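Uncharacterized CBS domain-containing proteins (PDB 2P3H) is a membrane protein of unknown function, a putative hemolysin or transporter, whose CorC_HlyC (transporter-associated) domain, the part crystallised here, may bind flavin adenine dinucleotide. Local coordinates at residues Ile16-Leu22 / Tyr38-Leu44; Asp57-Leu63 / Arg79-Val85. All coordinates share one frame; numbering follows the deposited sequence.

Contact 1: residues Ile16-Leu22 / Tyr38-Leu44; sequences IDGDTPL and YETISGL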
# COMPACT_ATOMS: atom_id res chain seq x y z
N ILE A 16 -3.70 6.99 -5.66
CA ILE A 16 -4.95 6.68 -4.95
C ILE A 16 -5.25 7.71 -3.87
O ILE A 16 -4.35 8.41 -3.40
CB ILE A 16 -4.95 5.23 -4.34
CG1 ILE A 16 -4.06 5.16 -3.08
CG2 ILE A 16 -4.48 4.19 -5.39
CD1 ILE A 16 -4.12 3.79 -2.35
N ASP A 17 -6.52 7.78 -3.48
CA ASP A 17 -6.94 8.63 -2.36
C ASP A 17 -6.48 8.08 -1.01
O ASP A 17 -6.29 6.87 -0.83
CB ASP A 17 -8.45 8.77 -2.36
CG ASP A 17 -8.96 9.57 -3.52
OD1 ASP A 17 -8.13 10.21 -4.21
OD2 ASP A 17 -10.18 9.58 -3.76
N GLY A 18 -6.33 8.98 -0.05
CA GLY A 18 -5.84 8.61 1.27
C GLY A 18 -6.79 7.73 2.05
O GLY A 18 -6.35 7.01 2.95
N ASP A 19 -8.07 7.77 1.70
CA ASP A 19 -9.10 7.00 2.41
C ASP A 19 -9.56 5.77 1.63
O ASP A 19 -10.60 5.17 1.93
CB ASP A 19 -10.28 7.90 2.77
CG ASP A 19 -11.08 8.35 1.56
OD1 ASP A 19 -10.65 8.11 0.41
OD2 ASP A 19 -12.15 8.95 1.77
N THR A 20 -8.76 5.36 0.65
CA THR A 20 -9.10 4.18 -0.14
C THR A 20 -9.21 2.92 0.73
O THR A 20 -8.28 2.61 1.47
CB THR A 20 -8.05 3.94 -1.23
OG1 THR A 20 -7.94 5.12 -2.06
CG2 THR A 20 -8.46 2.76 -2.11
N PRO A 21 -10.34 2.21 0.65
CA PRO A 21 -10.50 0.98 1.43
C PRO A 21 -9.43 -0.03 1.06
O PRO A 21 -9.07 -0.15 -0.13
CB PRO A 21 -11.88 0.49 1.00
CG PRO A 21 -12.64 1.80 0.64
CD PRO A 21 -11.58 2.54 -0.11
N LEU A 22 -8.90 -0.73 2.05
CA LEU A 22 -7.85 -1.70 1.79
C LEU A 22 -8.25 -2.81 0.84
O LEU A 22 -7.45 -3.22 0.01
CB LEU A 22 -7.31 -2.29 3.10
CG LEU A 22 -6.41 -1.29 3.81
CD1 LEU A 22 -6.11 -1.74 5.23
CD2 LEU A 22 -5.10 -1.05 3.04
N TYR A 38 -7.35 -1.27 11.30
CA TYR A 38 -7.48 -0.21 10.30
C TYR A 38 -8.23 -0.77 9.10
O TYR A 38 -8.29 -2.00 8.93
CB TYR A 38 -6.10 0.34 9.86
CG TYR A 38 -5.07 -0.75 9.62
CD1 TYR A 38 -5.11 -1.51 8.46
CD2 TYR A 38 -4.09 -1.03 10.58
CE1 TYR A 38 -4.18 -2.53 8.24
CE2 TYR A 38 -3.14 -2.06 10.36
CZ TYR A 38 -3.21 -2.80 9.18
OH TYR A 38 -2.30 -3.81 8.92
N GLU A 39 -8.79 0.12 8.27
CA GLU A 39 -9.56 -0.33 7.11
C GLU A 39 -9.24 0.44 5.83
O GLU A 39 -9.66 0.04 4.74
CB GLU A 39 -11.07 -0.34 7.40
CG GLU A 39 -11.68 1.03 7.57
CD GLU A 39 -13.17 1.00 7.87
OE1 GLU A 39 -13.61 0.16 8.69
OE2 GLU A 39 -13.90 1.82 7.28
N THR A 40 -8.48 1.53 5.94
CA THR A 40 -8.07 2.30 4.76
C THR A 40 -6.57 2.29 4.59
O THR A 40 -5.82 2.00 5.53
CB THR A 40 -8.51 3.80 4.78
OG1 THR A 40 -7.77 4.53 5.76
CG2 THR A 40 -10.01 3.96 5.02
N ILE A 41 -6.14 2.66 3.38
CA ILE A 41 -4.70 2.74 3.10
C ILE A 41 -3.97 3.64 4.13
O ILE A 41 -2.91 3.25 4.65
CB ILE A 41 -4.42 3.13 1.62
CG1 ILE A 41 -2.92 3.00 1.31
CG2 ILE A 41 -4.89 4.54 1.30
CD1 ILE A 41 -2.31 1.55 1.59
N SER A 42 -4.53 4.80 4.47
CA SER A 42 -3.85 5.67 5.45
C SER A 42 -3.77 5.05 6.83
O SER A 42 -2.78 5.22 7.54
CB SER A 42 -4.48 7.07 5.49
OG SER A 42 -4.16 7.75 4.30
N GLY A 43 -4.83 4.34 7.21
CA GLY A 43 -4.85 3.66 8.50
C GLY A 43 -3.69 2.67 8.58
O GLY A 43 -3.02 2.56 9.63
N LEU A 44 -3.47 1.94 7.49
CA LEU A 44 -2.34 0.99 7.41
C LEU A 44 -1.01 1.73 7.57
O LEU A 44 -0.12 1.30 8.32
CB LEU A 44 -2.39 0.23 6.08
CG LEU A 44 -1.16 -0.60 5.66
CD1 LEU A 44 -0.91 -1.76 6.64
CD2 LEU A 44 -1.35 -1.10 4.25

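Contact 2: residues Asp57-Leu63 / Arg79-Val85; sequences DVIEIPL and RILRITV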
# COMPACT_ATOMS: atom_id res chain seq x y z
N ASP A 57 7.19 11.50 2.39
CA ASP A 57 7.55 10.25 3.12
C ASP A 57 7.33 9.03 2.23
O ASP A 57 6.35 8.97 1.50
CB ASP A 57 6.70 10.08 4.40
CG ASP A 57 7.15 10.99 5.53
OD1 ASP A 57 8.15 11.74 5.35
OD2 ASP A 57 6.53 10.94 6.61
N VAL A 58 8.24 8.08 2.29
CA VAL A 58 8.12 6.84 1.50
C VAL A 58 8.06 5.69 2.48
O VAL A 58 8.89 5.55 3.37
CB VAL A 58 9.31 6.64 0.55
CG1 VAL A 58 9.18 5.30 -0.21
CG2 VAL A 58 9.42 7.83 -0.41
N ILE A 59 7.04 4.86 2.31
CA ILE A 59 6.85 3.76 3.24
C ILE A 59 6.78 2.52 2.38
O ILE A 59 6.04 2.49 1.42
CB ILE A 59 5.54 3.91 4.04
CG1 ILE A 59 5.61 5.12 4.97
CG2 ILE A 59 5.24 2.66 4.86
CD1 ILE A 59 5.00 6.35 4.36
N GLU A 60 7.55 1.50 2.73
CA GLU A 60 7.52 0.26 1.97
C GLU A 60 6.90 -0.88 2.80
O GLU A 60 7.31 -1.14 3.90
CB GLU A 60 8.92 -0.07 1.43
CG GLU A 60 9.35 0.98 0.33
CD GLU A 60 10.72 0.75 -0.32
OE1 GLU A 60 11.41 -0.28 0.01
OE2 GLU A 60 11.12 1.62 -1.17
N ILE A 61 5.87 -1.52 2.25
CA ILE A 61 5.12 -2.57 2.96
C ILE A 61 5.19 -3.89 2.17
O ILE A 61 4.84 -3.94 0.98
CB ILE A 61 3.62 -2.14 3.17
CG1 ILE A 61 3.61 -0.78 3.90
CG2 ILE A 61 2.80 -3.25 3.89
CD1 ILE A 61 2.32 -0.30 4.47
N PRO A 62 5.62 -4.96 2.84
CA PRO A 62 5.62 -6.30 2.22
C PRO A 62 4.20 -6.80 1.99
O PRO A 62 3.32 -6.60 2.85
CB PRO A 62 6.31 -7.18 3.27
CG PRO A 62 7.02 -6.23 4.19
CD PRO A 62 6.16 -4.98 4.22
N LEU A 63 4.01 -7.44 0.85
CA LEU A 63 2.71 -7.98 0.42
C LEU A 63 2.65 -9.46 0.82
O LEU A 63 3.69 -10.12 0.95
CB LEU A 63 2.58 -7.82 -1.08
CG LEU A 63 2.55 -6.33 -1.43
CD1 LEU A 63 2.73 -6.13 -2.90
CD2 LEU A 63 1.25 -5.73 -0.93
N ARG A 79 7.23 -9.65 -2.33
CA ARG A 79 6.94 -8.46 -3.14
C ARG A 79 6.70 -7.27 -2.22
O ARG A 79 6.16 -7.42 -1.12
CB ARG A 79 5.73 -8.67 -4.03
CG ARG A 79 5.77 -7.81 -5.28
CD ARG A 79 6.62 -8.46 -6.40
NE ARG A 79 6.83 -7.52 -7.51
CZ ARG A 79 6.09 -7.46 -8.61
NH1 ARG A 79 6.37 -6.56 -9.54
NH2 ARG A 79 5.07 -8.30 -8.80
N ILE A 80 7.13 -6.10 -2.66
CA ILE A 80 7.04 -4.87 -1.83
C ILE A 80 6.18 -3.83 -2.53
O ILE A 80 6.37 -3.60 -3.73
CB ILE A 80 8.44 -4.26 -1.57
CG1 ILE A 80 9.35 -5.27 -0.88
CG2 ILE A 80 8.34 -2.97 -0.71
CD1 ILE A 80 8.84 -5.72 0.48
N LEU A 81 5.27 -3.22 -1.77
CA LEU A 81 4.52 -2.06 -2.23
C LEU A 81 5.19 -0.80 -1.67
O LEU A 81 5.26 -0.62 -0.45
CB LEU A 81 3.06 -2.18 -1.76
CG LEU A 81 2.12 -1.04 -2.20
CD1 LEU A 81 1.93 -1.08 -3.72
CD2 LEU A 81 0.77 -1.17 -1.50
N ARG A 82 5.69 0.05 -2.55
CA ARG A 82 6.21 1.35 -2.11
C ARG A 82 5.10 2.39 -2.19
O ARG A 82 4.43 2.51 -3.24
CB ARG A 82 7.38 1.77 -2.99
CG ARG A 82 7.90 3.18 -2.66
CD ARG A 82 8.97 3.59 -3.69
NE ARG A 82 10.20 2.85 -3.44
CZ ARG A 82 11.17 2.65 -4.33
NH1 ARG A 82 11.05 3.14 -5.58
NH2 ARG A 82 12.26 1.96 -3.99
N ILE A 83 4.87 3.10 -1.07
CA ILE A 83 3.85 4.14 -0.99
C ILE A 83 4.55 5.46 -0.66
O ILE A 83 5.33 5.53 0.29
CB ILE A 83 2.78 3.83 0.08
CG1 ILE A 83 2.19 2.44 -0.19
CG2 ILE A 83 1.68 4.93 0.14
CD1 ILE A 83 2.09 1.58 1.02
N THR A 84 4.29 6.47 -1.48
CA THR A 84 4.84 7.81 -1.27
C THR A 84 3.68 8.75 -1.00
O THR A 84 2.71 8.80 -1.77
CB THR A 84 5.62 8.30 -2.51
OG1 THR A 84 6.60 7.33 -2.90
CG2 THR A 84 6.30 9.65 -2.22
N VAL A 85 3.78 9.51 0.10
CA VAL A 85 2.74 10.44 0.48
C VAL A 85 2.91 11.68 -0.40
O VAL A 85 3.95 12.35 -0.32
CB VAL A 85 2.87 10.83 1.96
CG1 VAL A 85 1.80 11.86 2.30
CG2 VAL A 85 2.79 9.57 2.87
O HOH W 1 5.20 -11.16 -1.21

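Contact 1: residues Ile16-Leu22 / Tyr38-Leu44
Ile41, the first helical residue after the Thr40 N-cap, sits against the turn that leaves strand 13-17, so this contact joins the capped N-terminal end of helix 41-49 to the type I turn, Asp17 to Thr20, that follows strand 13-17 of the antiparallel sheet in the transporter-associated domain. Beyond the turn the chain meets 38-44 through a single backbone bridge between Pro21 and Thr40. Two bonds frame that bridge: Ile41 N donates to Thr20 O at 2.9 Å, and Leu22 N reaches Glu39 O at 2.9 Å.

The tight part lies on the buried side. Ile41 has CG1 anti to its own N (chi1 -172°), which leaves CG2 to lean over the turn, 3.3 Å from Gly18 O. Ile16 CD1 meets Ile41 CG2 at 3.8 Å, the two side chains crossing at about a right angle. Leu96 of strand 92-100 touches both isoleucines, placing them in the layer between helix and sheet. Leu22 straddles the other end of the bridge: CD2 packs on Leu44 CD2, while Leu22 CD1 comes in at the edge of the Tyr38 ring, in its plane, 3.4 Å from Tyr38 CD1. Leu44 CA lies over one face of that ring.

Toward solvent the contact thins out. The CB atoms of Asp19, Pro21 and Glu39 all point away from the opposing segment, and Thr40 CG2 merely rests on Asp19 O. Back on the buried side, Gly18 O closes the turn against the helix start, gripped twice: Ser42 N donates to Gly18 O at 3.2 Å in a clearly bent bond (N-H...O 138°), and Ser42 OG donates to Gly18 O at 2.7 Å, tilted 25° from the carbonyl plane.

Contact 2: residues Asp57-Leu63 / Arg79-Val85
Glu60 and Arg82 lie side by side on one face of an antiparallel strand pair, 58-62 with 80-85, the edge of the domain's five-stranded sheet. The axes run 158° apart in direction and approach to 4.6 Å. Backbone bonds tie the hydrogen-bonded pairs Ile59-Ile83 and Ile61-Leu81 in both directions, Ile59 N lying 2.7 Å from Ile83 O.

Glu60 and Arg82 form a non-hydrogen-bonded pair, which brings their CA atoms to 4.4 Å and lets both side chains rise in the same direction. The glutamate chain is extended beyond CG; the arginine chain bends at chi3 (-73°), turning its guanidinium side-on to the acid. Both Arg82 NE, at 2.7 Å, and Arg82 NH2, at 3.1 Å, donate to the single atom Glu60 OE2. That oxygen lies in the guanidinium plane, and the carboxylate plane is turned 32° from it. NE, on the anti side, and NH2, on the syn side, both reach OE2 from the same face of the carboxylate. Two donors on one oxygen would be expected to favour the ionised acid.

Apolar neighbours flank the ion pair. Val58 CG1 packs obliquely on the aliphatic part of the arginine, 3.5 Å from Arg82 CG, and Ile80 CG2 meets Glu60 CB across a right-angled crossing. Farther along, the Ile80 side chain lies alongside the Pro62 ring, its CD1 nearest Pro62 CA and CB.

The opposite face, with Ile59, Ile61, Leu81 and Ile83, is buried under helices 22-29 and 41-49. Here the side chains cross obliquely: Ile61 and Ile83 meet through their CD1 methyls, and Leu63 CD2 reaches Leu81 CB. At the Leu63 end the strands are clasped by Leu63 N bonded to Arg79 O, and by a water that donates to Leu63 O and accepts from Arg79 N, 2.8 Å from each.

From the N terminus, the chain runs through strands 6-10 and 13-17, and contact 1 then closes a loop of 15 residues that includes most of helix 22-29, bringing the turn after strand 13-17 onto the start of helix 41-49. That helix leads on to strand 58-62, where contact 2 opens; it closes a second loop of 15 residues, with neither helix nor strand, by pairing 58-62 with 80-89. The loops follow in series and neither nest nor cross. The centres of the two contacts are about 13 Å apart, yet the contacts touch where Leu44 CG lies 3.7 Å from Ile61 CD1. Strand 92-100, between 13-17 and 80-89, joins the strand leading into contact 1 to the pair of contact 2.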